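Local coordinates for protein N2b-titin isoform (Homo sapiens, PDB 1YA5) that probably serves as a giant elastic scaffold of the muscle sarcomere, its two N-terminal immunoglobulin domains binding telethonin at the Z-disc, at residues V34-W39 against K81-S86; T2-T7 against H28-P33; Q10-V15 against A23-H28. All blocks are in the same frame, centred on the assembly; numbering follows the deposited sequence.

Contact 1 (V34-W39 against K81-S86); sequences VPEVSW and KATNGS
Residues 36-39 and 81-84 run antiparallel as neighbouring strands, C and F, in the larger sheet of the first immunoglobulin domain, with Val37 and Ala82 facing the core between the two sheets. Two hydrogen-bonded pairs frame this central one. Glu36 and Thr83 exchange both bonds, Glu36 N reaching Thr83 O at 2.8 Å, and Ser38 and Lys81 do the same, Lys81 N meeting Ser38 O at 2.9 Å in a nearly straight bond (176°). Between them the strands draw close enough for Val37 CA to lie 3.1 Å from Lys81 O, a CA-H...O contact. On the inner face Ala82 CB meets two hydrophobic neighbours on the facing strand, Pro35 CB at 3.8 Å and Val37 CG1 at 4.0 Å. Val37 turns CG1 there by setting it beside the backbone N and opposite the carbonyl carbon (chi1 -59°). Ile29 of the opposing sheet packs on this cluster. The outer face is polar, carrying Glu36, Ser38, Lys81 and Thr83; the lysine is fully extended and leads away from the pairing. At the strand end Asn84 gives its ND2 to Pro33 O and Gln4 O, while its OD1 accepts a weak bond from Ser86 N, 2.9 Å away. Ser86 itself hydrogen-bonds Glu16 of the telethonin chain. A C-F pair with an apolar inner face and a polar outer one is characteristic of the immunoglobulin beta sandwich.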
loop_
_atom_site.group_PDB
_atom_site.type_symbol
_atom_site.label_atom_id
_atom_site.label_comp_id
_atom_site.label_asym_id
_atom_site.label_seq_id
_atom_site.Cartn_x
_atom_site.Cartn_y
_atom_site.Cartn_z
ATOM N N VAL A 34 -10.844 27.239 22.121
ATOM C CA VAL A 34 -9.970 26.377 21.314
ATOM C C VAL A 34 -9.104 25.505 22.216
ATOM O O VAL A 34 -8.505 25.987 23.168
ATOM C CB VAL A 34 -9.114 27.148 20.263
ATOM C CG1 VAL A 34 -8.836 28.568 20.711
ATOM C CG2 VAL A 34 -7.824 26.403 19.963
ATOM N N PRO A 35 -9.088 24.201 21.949
ATOM C CA PRO A 35 -8.488 23.278 22.901
ATOM C C PRO A 35 -7.004 23.496 23.068
ATOM O O PRO A 35 -6.370 24.129 22.239
ATOM C CB PRO A 35 -8.774 21.908 22.290
ATOM C CG PRO A 35 -9.923 22.161 21.354
ATOM C CD PRO A 35 -9.673 23.510 20.792
ATOM N N GLU A 36 -6.466 22.985 24.165
ATOM C CA GLU A 36 -5.037 22.917 24.363
ATOM C C GLU A 36 -4.644 21.573 23.812
ATOM O O GLU A 36 -5.291 20.574 24.089
ATOM C CB GLU A 36 -4.723 22.983 25.854
ATOM C CG GLU A 36 -3.254 22.815 26.192
ATOM C CD GLU A 36 -3.020 22.669 27.690
ATOM O OE1 GLU A 36 -3.100 23.694 28.407
ATOM O OE2 GLU A 36 -2.771 21.529 28.154
ATOM N N VAL A 37 -3.597 21.538 23.005
ATOM C CA VAL A 37 -3.246 20.305 22.344
ATOM C C VAL A 37 -1.827 19.894 22.658
ATOM O O VAL A 37 -0.979 20.714 22.966
ATOM C CB VAL A 37 -3.430 20.421 20.848
ATOM C CG1 VAL A 37 -4.862 20.751 20.542
ATOM C CG2 VAL A 37 -2.517 21.488 20.291
ATOM N N SER A 38 -1.574 18.603 22.573
ATOM C CA SER A 38 -0.251 18.095 22.834
ATOM C C SER A 38 -0.092 16.736 22.174
ATOM O O SER A 38 -1.035 15.970 22.075
ATOM C CB SER A 38 -0.031 18.001 24.333
ATOM O OG SER A 38 -1.269 17.842 25.002
ATOM N N TRP A 39 1.114 16.452 21.712
ATOM C CA TRP A 39 1.381 15.274 20.896
ATOM C C TRP A 39 2.217 14.314 21.721
ATOM O O TRP A 39 3.056 14.750 22.503
ATOM C CB TRP A 39 2.182 15.690 19.671
ATOM C CG TRP A 39 1.428 16.424 18.618
ATOM C CD1 TRP A 39 1.263 17.782 18.512
ATOM C CD2 TRP A 39 0.775 15.856 17.488
ATOM N NE1 TRP A 39 0.536 18.086 17.386
ATOM C CE2 TRP A 39 0.226 16.919 16.740
ATOM C CE3 TRP A 39 0.602 14.547 17.027
ATOM C CZ2 TRP A 39 -0.491 16.710 15.565
ATOM C CZ3 TRP A 39 -0.102 14.344 15.858
ATOM C CH2 TRP A 39 -0.652 15.423 15.146
ATOM N N LYS A 81 -3.636 14.768 21.873
ATOM C CA LYS A 81 -4.648 15.042 22.887
ATOM C C LYS A 81 -5.103 16.486 22.808
ATOM O O LYS A 81 -4.304 17.383 22.552
ATOM C CB LYS A 81 -4.133 14.738 24.285
ATOM C CG LYS A 81 -5.178 14.813 25.360
ATOM C CD LYS A 81 -4.588 14.373 26.691
ATOM C CE LYS A 81 -5.591 14.437 27.821
ATOM N NZ LYS A 81 -4.956 14.196 29.165
ATOM N N ALA A 82 -6.406 16.688 22.998
ATOM C CA ALA A 82 -7.008 18.020 23.024
ATOM C C ALA A 82 -7.943 18.167 24.220
ATOM O O ALA A 82 -8.884 17.382 24.384
ATOM C CB ALA A 82 -7.765 18.270 21.755
ATOM N N THR A 83 -7.688 19.167 25.058
ATOM C CA THR A 83 -8.546 19.396 26.215
ATOM C C THR A 83 -9.001 20.846 26.248
ATOM O O THR A 83 -8.258 21.753 25.878
ATOM C CB THR A 83 -7.822 19.071 27.516
ATOM O OG1 THR A 83 -6.910 20.126 27.787
ATOM C CG2 THR A 83 -6.991 17.821 27.372
ATOM N N ASN A 84 -10.232 21.062 26.675
ATOM C CA ASN A 84 -10.635 22.364 27.175
ATOM C C ASN A 84 -11.567 22.189 28.365
ATOM O O ASN A 84 -11.644 21.088 28.932
ATOM C CB ASN A 84 -11.221 23.254 26.072
ATOM C CG ASN A 84 -12.567 22.788 25.605
ATOM O OD1 ASN A 84 -13.168 21.906 26.215
ATOM N ND2 ASN A 84 -13.062 23.379 24.521
ATOM N N GLY A 85 -12.246 23.261 28.768
ATOM C CA GLY A 85 -13.109 23.197 29.942
ATOM C C GLY A 85 -14.225 22.176 29.794
ATOM O O GLY A 85 -14.596 21.495 30.747
ATOM N N SER A 86 -14.768 22.066 28.590
ATOM C CA SER A 86 -15.910 21.205 28.365
ATOM C C SER A 86 -15.568 19.740 28.159
ATOM O O SER A 86 -16.459 18.925 27.998
ATOM C CB SER A 86 -16.719 21.704 27.174
ATOM O OG SER A 86 -17.336 22.939 27.484
#

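Contact 2 (T2-T7 against H28-P33); sequences TTQAPT and HISGFP
A beta bulge interrupts the pairing of edge strand 4-8 with strand 23-32, the A and B strands of the smaller sheet: between the Gln4-Phe32 and Thr7-Ser30 pairs, Ala5 and Pro6 lie opposite the single residue Gly31. Both flanking pairs are doubly hydrogen-bonded. Phe32 N approaches a lone pair of Gln4 O at 2.6 Å, and Thr7 N reaches Ser30 O at 2.8 Å. At the bulge Pro6, which has no N-H to offer, turns its CA to Ser30 O (3.1 Å), and Gln4 O lies 3.2 Å from Gly31 CA. At its backbone angles (152°/157°) a beta carbon on Gly31 would jam against the carbonyl O of Ser30, and it would also clash with Gln4 O and Ala5 O across the strands. Gln4 CG rests on Gly31 CA at 3.7 Å. Towards the N-terminus, Phe32 lays CB against Thr2 O (3.4 Å). Thr7 holds OG1 opposite its backbone N (chi1 -179°), which swings the methyl CG2 to within 3.5 Å of Ser30 OG and directs the hydroxyl to Glu12 of the telethonin chain. Thr3 OG1 likewise bonds Glu16 of telethonin, so this edge serves as a binding surface as well as a sheet border. The arrangement is that of a bulged A-B pair in an immunoglobulin domain.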
loop_
_atom_site.group_PDB
_atom_site.type_symbol
_atom_site.label_atom_id
_atom_site.label_comp_id
_atom_site.label_asym_id
_atom_site.label_seq_id
_atom_site.Cartn_x
_atom_site.Cartn_y
_atom_site.Cartn_z
ATOM N N THR A 2 -20.654 29.968 22.045
ATOM C CA THR A 2 -21.036 28.807 22.837
ATOM C C THR A 2 -19.792 27.977 23.105
ATOM O O THR A 2 -19.041 27.684 22.174
ATOM C CB THR A 2 -22.040 27.921 22.061
ATOM O OG1 THR A 2 -23.273 28.631 21.890
ATOM C CG2 THR A 2 -22.340 26.641 22.828
ATOM N N THR A 3 -19.576 27.597 24.358
ATOM C CA THR A 3 -18.579 26.570 24.679
ATOM C C THR A 3 -18.857 25.298 23.884
ATOM O O THR A 3 -20.000 25.025 23.517
ATOM C CB THR A 3 -18.608 26.205 26.163
ATOM O OG1 THR A 3 -19.787 25.440 26.441
ATOM C CG2 THR A 3 -18.591 27.466 27.016
ATOM N N GLN A 4 -17.799 24.540 23.611
ATOM C CA GLN A 4 -17.945 23.230 22.996
ATOM C C GLN A 4 -16.700 22.440 23.260
ATOM O O GLN A 4 -15.585 22.929 23.105
ATOM C CB GLN A 4 -18.182 23.336 21.480
ATOM C CG GLN A 4 -17.579 22.180 20.674
ATOM C CD GLN A 4 -18.393 21.786 19.445
ATOM O OE1 GLN A 4 -19.511 21.259 19.555
ATOM N NE2 GLN A 4 -17.875 22.022 18.245
ATOM N N ALA A 5 -16.918 21.201 23.654
ATOM C CA ALA A 5 -15.826 20.292 23.911
ATOM C C ALA A 5 -15.003 20.031 22.655
ATOM O O ALA A 5 -15.490 20.156 21.533
ATOM C CB ALA A 5 -16.343 18.987 24.496
ATOM N N PRO A 6 -13.739 19.655 22.858
ATOM C CA PRO A 6 -12.874 19.373 21.737
ATOM C C PRO A 6 -13.377 18.144 21.011
ATOM O O PRO A 6 -13.727 17.151 21.644
ATOM C CB PRO A 6 -11.541 19.049 22.413
ATOM C CG PRO A 6 -11.641 19.610 23.762
ATOM C CD PRO A 6 -13.050 19.454 24.142
ATOM N N THR A 7 -13.403 18.187 19.695
ATOM C CA THR A 7 -13.752 16.995 18.974
ATOM C C THR A 7 -13.012 16.875 17.652
ATOM O O THR A 7 -12.876 17.852 16.917
ATOM C CB THR A 7 -15.254 16.910 18.776
ATOM O OG1 THR A 7 -15.543 15.699 18.086
ATOM C CG2 THR A 7 -15.783 18.102 17.943
ATOM N N HIS A 28 -7.865 17.585 12.353
ATOM C CA HIS A 28 -8.676 18.766 12.555
ATOM C C HIS A 28 -9.497 18.617 13.830
ATOM O O HIS A 28 -10.164 17.601 14.029
ATOM C CB HIS A 28 -9.566 19.021 11.348
ATOM C CG HIS A 28 -9.839 20.472 11.101
ATOM N ND1 HIS A 28 -9.120 21.224 10.193
ATOM C CD2 HIS A 28 -10.755 21.313 11.642
ATOM C CE1 HIS A 28 -9.590 22.460 10.177
ATOM N NE2 HIS A 28 -10.583 22.540 11.046
ATOM N N ILE A 29 -9.416 19.624 14.696
ATOM C CA ILE A 29 -10.066 19.621 15.999
ATOM C C ILE A 29 -10.895 20.877 16.112
ATOM O O ILE A 29 -10.471 21.938 15.667
ATOM C CB ILE A 29 -9.021 19.730 17.096
ATOM C CG1 ILE A 29 -8.014 18.589 16.988
ATOM C CG2 ILE A 29 -9.681 19.733 18.436
ATOM C CD1 ILE A 29 -6.767 18.810 17.814
ATOM N N SER A 30 -12.078 20.779 16.695
ATOM C CA SER A 30 -12.831 21.984 16.974
ATOM C C SER A 30 -13.211 21.994 18.435
ATOM O O SER A 30 -13.169 20.959 19.091
ATOM C CB SER A 30 -14.063 22.084 16.091
ATOM O OG SER A 30 -14.783 20.884 16.138
ATOM N N GLY A 31 -13.544 23.171 18.955
ATOM C CA GLY A 31 -14.046 23.264 20.311
ATOM C C GLY A 31 -13.743 24.597 20.931
ATOM O O GLY A 31 -12.814 25.271 20.513
ATOM N N PHE A 32 -14.522 24.972 21.935
ATOM C CA PHE A 32 -14.461 26.306 22.478
ATOM C C PHE A 32 -14.469 26.253 24.000
ATOM O O PHE A 32 -15.305 25.586 24.604
ATOM C CB PHE A 32 -15.644 27.122 21.967
ATOM C CG PHE A 32 -15.372 28.597 21.875
ATOM C CD1 PHE A 32 -14.875 29.150 20.703
ATOM C CD2 PHE A 32 -15.631 29.433 22.949
ATOM C CE1 PHE A 32 -14.628 30.520 20.602
ATOM C CE2 PHE A 32 -15.399 30.804 22.864
ATOM C CZ PHE A 32 -14.895 31.352 21.685
ATOM N N PRO A 33 -13.514 26.940 24.627
ATOM C CA PRO A 33 -12.446 27.673 23.939
ATOM C C PRO A 33 -11.527 26.731 23.149
ATOM O O PRO A 33 -11.444 25.545 23.476
ATOM C CB PRO A 33 -11.662 28.310 25.094
ATOM C CG PRO A 33 -12.560 28.243 26.286
ATOM C CD PRO A 33 -13.407 27.034 26.091
#

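Contact 3 (Q10-V15 against A23-H28); sequences QPLQSV and ATFEAH
Gln10 O accepts a hydrogen bond from His28 N at 2.9 Å, in the carbonyl plane and on a lone pair. The return bond from Gln10 N to His28 O is longer, at 3.3 Å, and closes the one true beta pair here. Beyond it residues 11-14 draw away from strand 23-28, and side chains fill the space between. A water lies between Gln13 N and Glu26 O, but its bridge is doubtful, being too short on one side and weak on the other. Leu12 has CG beside the backbone N (chi1 -72°), reaching inward so that CD2 rests 3.4 Å from Glu26 O and 3.6 Å from Ala27 CB, while CD1 lies 4.2 Å from Phe25 CD2. The Phe25 ring is also touched from two further directions. Gln13 O comes in at the edge, near the ring plane, 3.1 Å from CE2, while Val15 CG2 stands over one face, 4.1 Å from the centroid and 24° off the normal, a CH-pi contact displaced toward the rim. Tyr78 stacks with the same ring. With an alanine in place of Phe25, Val15 CG2 and Leu12 CD1 would probably face a gap and Tyr78 would lose its aromatic mate. Val15 already pairs by backbone with Glu94 and Leu96 of the other sheet, and Ser14 bonds telethonin through its N to Asp27 and its OG to Ser8 of that chain. This passage from one sheet to the other is the A-A' kink characteristic of I-set immunoglobulin domains.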
loop_
_atom_site.group_PDB
_atom_site.type_symbol
_atom_site.label_atom_id
_atom_site.label_comp_id
_atom_site.label_asym_id
_atom_site.label_seq_id
_atom_site.Cartn_x
_atom_site.Cartn_y
_atom_site.Cartn_z
ATOM N N GLN A 10 -11.679 15.716 11.856
ATOM C CA GLN A 10 -10.979 14.645 11.168
ATOM C C GLN A 10 -9.809 14.116 11.971
ATOM O O GLN A 10 -8.839 14.820 12.197
ATOM C CB GLN A 10 -10.491 15.110 9.820
ATOM C CG GLN A 10 -9.137 14.555 9.494
ATOM C CD GLN A 10 -8.958 14.344 8.011
ATOM O OE1 GLN A 10 -7.838 14.180 7.535
ATOM N NE2 GLN A 10 -10.063 14.351 7.272
ATOM N N PRO A 11 -9.896 12.857 12.389
ATOM C CA PRO A 11 -8.900 12.258 13.281
ATOM C C PRO A 11 -7.584 11.999 12.562
ATOM O O PRO A 11 -7.516 12.148 11.347
ATOM C CB PRO A 11 -9.530 10.924 13.702
ATOM C CG PRO A 11 -10.834 10.831 13.013
ATOM C CD PRO A 11 -10.968 11.929 12.000
ATOM N N LEU A 12 -6.555 11.600 13.305
ATOM C CA LEU A 12 -5.271 11.256 12.711
ATOM C C LEU A 12 -5.408 10.096 11.750
ATOM O O LEU A 12 -6.347 9.310 11.849
ATOM C CB LEU A 12 -4.269 10.862 13.788
ATOM C CG LEU A 12 -3.674 11.922 14.706
ATOM C CD1 LEU A 12 -2.472 11.302 15.419
ATOM C CD2 LEU A 12 -3.278 13.158 13.905
ATOM N N GLN A 13 -4.472 9.986 10.815
ATOM C CA GLN A 13 -4.312 8.747 10.091
ATOM C C GLN A 13 -2.922 8.160 10.263
ATOM O O GLN A 13 -1.951 8.879 10.531
ATOM C CB GLN A 13 -4.620 8.937 8.622
ATOM C CG GLN A 13 -6.083 8.959 8.319
ATOM C CD GLN A 13 -6.351 8.939 6.844
ATOM O OE1 GLN A 13 -6.961 8.003 6.330
ATOM N NE2 GLN A 13 -5.881 9.961 6.143
ATOM N N SER A 14 -2.850 6.843 10.108
ATOM C CA SER A 14 -1.599 6.109 10.177
ATOM C C SER A 14 -0.760 6.419 8.947
ATOM O O SER A 14 -1.258 6.902 7.926
ATOM C CB SER A 14 -1.844 4.597 10.329
ATOM O OG SER A 14 -2.617 4.287 11.491
ATOM N N VAL A 15 0.535 6.168 9.050
ATOM C CA VAL A 15 1.454 6.738 8.087
ATOM C C VAL A 15 2.567 5.746 7.897
ATOM O O VAL A 15 3.258 5.365 8.852
ATOM C CB VAL A 15 2.026 8.059 8.621
ATOM C CG1 VAL A 15 3.219 8.442 7.865
ATOM C CG2 VAL A 15 0.990 9.160 8.575
ATOM N N ALA A 23 7.482 12.483 7.305
ATOM C CA ALA A 23 6.254 11.902 7.828
ATOM C C ALA A 23 5.386 13.011 8.371
ATOM O O ALA A 23 5.847 13.827 9.155
ATOM C CB ALA A 23 6.568 10.922 8.916
ATOM N N THR A 24 4.135 13.055 7.930
ATOM C CA THR A 24 3.212 14.079 8.348
ATOM C C THR A 24 1.994 13.476 9.037
ATOM O O THR A 24 1.288 12.652 8.469
ATOM C CB THR A 24 2.747 14.888 7.149
ATOM O OG1 THR A 24 3.887 15.266 6.369
ATOM C CG2 THR A 24 2.004 16.158 7.600
ATOM N N PHE A 25 1.761 13.881 10.272
ATOM C CA PHE A 25 0.550 13.514 10.967
ATOM C C PHE A 25 -0.227 14.785 11.080
ATOM O O PHE A 25 0.286 15.775 11.586
ATOM C CB PHE A 25 0.890 13.032 12.361
ATOM C CG PHE A 25 1.209 11.579 12.434
ATOM C CD1 PHE A 25 2.483 11.152 12.737
ATOM C CD2 PHE A 25 0.228 10.631 12.225
ATOM C CE1 PHE A 25 2.768 9.803 12.837
ATOM C CE2 PHE A 25 0.520 9.275 12.330
ATOM C CZ PHE A 25 1.783 8.865 12.637
ATOM N N GLU A 26 -1.454 14.793 10.590
ATOM C CA GLU A 26 -2.276 15.961 10.812
ATOM C C GLU A 26 -3.719 15.593 11.170
ATOM O O GLU A 26 -4.156 14.464 10.931
ATOM C CB GLU A 26 -2.190 16.910 9.630
ATOM C CG GLU A 26 -3.230 16.625 8.585
ATOM C CD GLU A 26 -2.822 17.064 7.190
ATOM O OE1 GLU A 26 -1.925 17.936 7.084
ATOM O OE2 GLU A 26 -3.416 16.534 6.214
ATOM N N ALA A 27 -4.426 16.539 11.788
ATOM C CA ALA A 27 -5.789 16.332 12.288
ATOM C C ALA A 27 -6.537 17.656 12.353
ATOM O O ALA A 27 -5.922 18.722 12.411
ATOM C CB ALA A 27 -5.769 15.697 13.666
ATOM N N HIS A 28 -7.865 17.585 12.353
ATOM C CA HIS A 28 -8.676 18.766 12.555
ATOM C C HIS A 28 -9.497 18.617 13.830
ATOM O O HIS A 28 -10.164 17.601 14.029
ATOM C CB HIS A 28 -9.566 19.021 11.348
ATOM C CG HIS A 28 -9.839 20.472 11.101
ATOM N ND1 HIS A 28 -9.120 21.224 10.193
ATOM C CD2 HIS A 28 -10.755 21.313 11.642
ATOM C CE1 HIS A 28 -9.590 22.460 10.177
ATOM N NE2 HIS A 28 -10.583 22.540 11.046
HETATM O O HOH W 1 -2.591 11.515 10.054
#

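How the contacts relate
Contacts 2 and 3 both hold strand 23-32, one at each half of it, and meet at His28; contact 3 is nested inside the loop that contact 2 closes. Contact 1 belongs to the opposite sheet. Contact 2 is mostly backbone bonding at an exposed edge, whereas contact 3 has few direct backbone bonds and depends on the buried Leu12 and Phe25, with the partly exposed Val15 over the ring. Contact 1 combines regular pairing with one buried face and one polar face. Across the core Trp39 packs on Phe25 of the opposite sheet and on Leu12 of the loop between strands 4-8 and 15-18; at the domain end the Asn84 amide ties contact 1 to contact 2. Telethonin touches all three contacts.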